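Transmembrane oligosaccharyl transferase (Archaeoglobus fulgidus, PDB 3WAJ) is a membrane-embedded enzyme of the STT3/AglB oligosaccharyl transferase family, with a multi-helix transmembrane part and a soluble C-terminal part. Local coordinates at residues Leu22-Val25 and Lys26-Leu30. Numbering follows the deposited sequence.
Sequences LISV and KLRIL
V25 O is gripped by two backbone amides at once: I29 N reaches it at 2.8 Å, the ordinary i+4 bond, and L30 N at 3.2 Å, one residue further on. L30 N lies in the plane of the V25 carbonyl, while I29 N is tilted 23° out of it. This second, i+5 bond makes the wider pi-type turn over 26-30, at the C-terminal end of helix 19-30. Up to there the ladder is regular, K26 N to L22 O, L27 N to I23 O and R28 N to S24 O.

On one side of the helix V25 and I29 meet a turn apart, their side chains crossing at a slant. V25 CG1, anti to the backbone N (chi1 175°), sits beside the carbonyl carbon and comes 4.0 Å from I29 CB. Both residues pack on helix 102-118, V25 against V118 and I29 against F111 and A114. Helix 19-30 falls in the STT3 N-terminal family region (GT-C clan), within the multi-helix membrane part of the protein.

Another side carries S24 and R28. S24 OG, also anti to its N, lies alongside the arginine stem, 3.4 Å from R28 CD; it is equally near R28 NE, but the angle is too poor for a hydrogen bond. I23 CG2 and L27 CD2 make a looser pair, 4.5 Å apart, and both residues rest on Y486 of helix 474-491. K26 NZ hydrogen-bonds N31 OD1, with D490 OD1 a long, weak ionic partner.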
ATOM      1  N   LEU A  22     -23.737 -16.732   1.169  1.00 70.80           N
ATOM      2  CA  LEU A  22     -24.384 -15.951   0.111  1.00 68.94           C
ATOM      3  C   LEU A  22     -24.313 -14.455   0.422  1.00 64.36           C
ATOM      4  O   LEU A  22     -24.099 -13.641  -0.473  1.00 61.43           O
ATOM      5  CB  LEU A  22     -25.837 -16.395  -0.079  1.00 68.24           C
ATOM      6  CG  LEU A  22     -26.064 -17.814  -0.607  1.00 68.82           C
ATOM      7  CD1 LEU A  22     -27.539 -18.164  -0.579  1.00 72.77           C
ATOM      8  CD2 LEU A  22     -25.503 -17.991  -2.012  1.00 65.85           C
ATOM      9  N   ILE A  23     -24.495 -14.109   1.693  1.00 60.06           N
ATOM     10  CA  ILE A  23     -24.335 -12.738   2.159  1.00 65.01           C
ATOM     11  C   ILE A  23     -22.900 -12.275   1.909  1.00 69.53           C
ATOM     12  O   ILE A  23     -22.641 -11.096   1.632  1.00 70.57           O
ATOM     13  CB  ILE A  23     -24.666 -12.640   3.669  1.00 64.98           C
ATOM     14  CG1 ILE A  23     -26.014 -13.321   3.949  1.00 62.10           C
ATOM     15  CG2 ILE A  23     -24.651 -11.181   4.152  1.00 58.96           C
ATOM     16  CD1 ILE A  23     -26.364 -13.435   5.408  1.00 65.39           C
ATOM     17  N   SER A  24     -21.967 -13.219   1.997  1.00 65.35           N
ATOM     18  CA  SER A  24     -20.556 -12.918   1.812  1.00 63.89           C
ATOM     19  C   SER A  24     -20.243 -12.713   0.324  1.00 62.94           C
ATOM     20  O   SER A  24     -19.448 -11.840  -0.034  1.00 61.20           O
ATOM     21  CB  SER A  24     -19.694 -14.030   2.416  1.00 63.26           C
ATOM     22  OG  SER A  24     -18.354 -13.613   2.570  1.00 65.99           O
ATOM     23  N   VAL A  25     -20.873 -13.508  -0.537  1.00 56.54           N
ATOM     24  CA  VAL A  25     -20.715 -13.317  -1.972  1.00 53.60           C
ATOM     25  C   VAL A  25     -21.330 -11.987  -2.367  1.00 59.64           C
ATOM     26  O   VAL A  25     -20.750 -11.237  -3.153  1.00 66.07           O
ATOM     27  CB  VAL A  25     -21.358 -14.448  -2.794  1.00 53.10           C
ATOM     28  CG1 VAL A  25     -21.265 -14.142  -4.294  1.00 50.32           C
ATOM     29  CG2 VAL A  25     -20.685 -15.768  -2.501  1.00 51.98           C
ATOM     30  N   LYS A  26     -22.505 -11.706  -1.818  1.00 60.91           N
ATOM     31  CA  LYS A  26     -23.214 -10.461  -2.104  1.00 63.66           C
ATOM     32  C   LYS A  26     -22.328  -9.282  -1.739  1.00 57.29           C
ATOM     33  O   LYS A  26     -22.166  -8.347  -2.519  1.00 55.21           O
ATOM     34  CB  LYS A  26     -24.549 -10.405  -1.334  1.00 61.43           C
ATOM     35  CG  LYS A  26     -25.396  -9.149  -1.584  1.00 60.19           C
ATOM     36  CD  LYS A  26     -25.165  -8.080  -0.508  1.00 58.29           C
ATOM     37  CE  LYS A  26     -26.133  -6.907  -0.631  1.00 52.32           C
ATOM     38  NZ  LYS A  26     -26.066  -6.192  -1.918  1.00 52.63           N
ATOM     39  N   LEU A  27     -21.734  -9.360  -0.553  1.00 60.58           N
ATOM     40  CA  LEU A  27     -20.841  -8.318  -0.049  1.00 58.45           C
ATOM     41  C   LEU A  27     -19.521  -8.235  -0.824  1.00 52.82           C
ATOM     42  O   LEU A  27     -19.054  -7.148  -1.144  1.00 52.63           O
ATOM     43  CB  LEU A  27     -20.572  -8.527   1.450  1.00 59.24           C
ATOM     44  CG  LEU A  27     -21.235  -7.556   2.432  1.00 58.65           C
ATOM     45  CD1 LEU A  27     -22.593  -7.126   1.934  1.00 56.86           C
ATOM     46  CD2 LEU A  27     -21.344  -8.170   3.821  1.00 60.00           C
ATOM     47  N   ARG A  28     -18.916  -9.366  -1.155  1.00 57.82           N
ATOM     48  CA  ARG A  28     -17.559  -9.311  -1.714  1.00 56.59           C
ATOM     49  C   ARG A  28     -17.427  -9.364  -3.234  1.00 57.94           C
ATOM     50  O   ARG A  28     -16.454  -8.860  -3.788  1.00 61.12           O
ATOM     51  CB  ARG A  28     -16.668 -10.354  -1.040  1.00 49.87           C
ATOM     52  CG  ARG A  28     -16.366 -10.003   0.394  1.00 50.43           C
ATOM     53  CD  ARG A  28     -16.311 -11.230   1.283  1.00 61.29           C
ATOM     54  NE  ARG A  28     -16.452 -10.856   2.687  1.00 65.78           N
ATOM     55  CZ  ARG A  28     -15.489 -10.999   3.579  1.00 70.45           C
ATOM     56  NH1 ARG A  28     -14.348 -11.532   3.202  1.00 75.08           N
ATOM     57  NH2 ARG A  28     -15.668 -10.629   4.837  1.00 72.67           N
ATOM     58  N   ILE A  29     -18.405  -9.965  -3.900  1.00 58.45           N
ATOM     59  CA  ILE A  29     -18.366 -10.105  -5.354  1.00 54.92           C
ATOM     60  C   ILE A  29     -19.372  -9.179  -6.037  1.00 58.02           C
ATOM     61  O   ILE A  29     -19.070  -8.564  -7.061  1.00 62.06           O
ATOM     62  CB  ILE A  29     -18.607 -11.571  -5.767  1.00 51.73           C
ATOM     63  CG1 ILE A  29     -17.549 -12.470  -5.119  1.00 50.49           C
ATOM     64  CG2 ILE A  29     -18.632 -11.730  -7.284  1.00 51.72           C
ATOM     65  CD1 ILE A  29     -17.380 -13.814  -5.782  1.00 53.00           C
ATOM     66  N   LEU A  30     -20.560  -9.065  -5.451  1.00 59.88           N
ATOM     67  CA  LEU A  30     -21.680  -8.343  -6.074  1.00 63.82           C
ATOM     68  C   LEU A  30     -21.685  -6.838  -5.817  1.00 60.29           C
ATOM     69  O   LEU A  30     -21.828  -6.041  -6.744  1.00 60.50           O
ATOM     70  CB  LEU A  30     -23.016  -8.938  -5.622  1.00 62.97           C
ATOM     71  CG  LEU A  30     -23.723  -9.964  -6.504  1.00 61.78           C
ATOM     72  CD1 LEU A  30     -22.758 -10.874  -7.252  1.00 62.13           C
ATOM     73  CD2 LEU A  30     -24.685 -10.778  -5.652  1.00 62.48           C
TER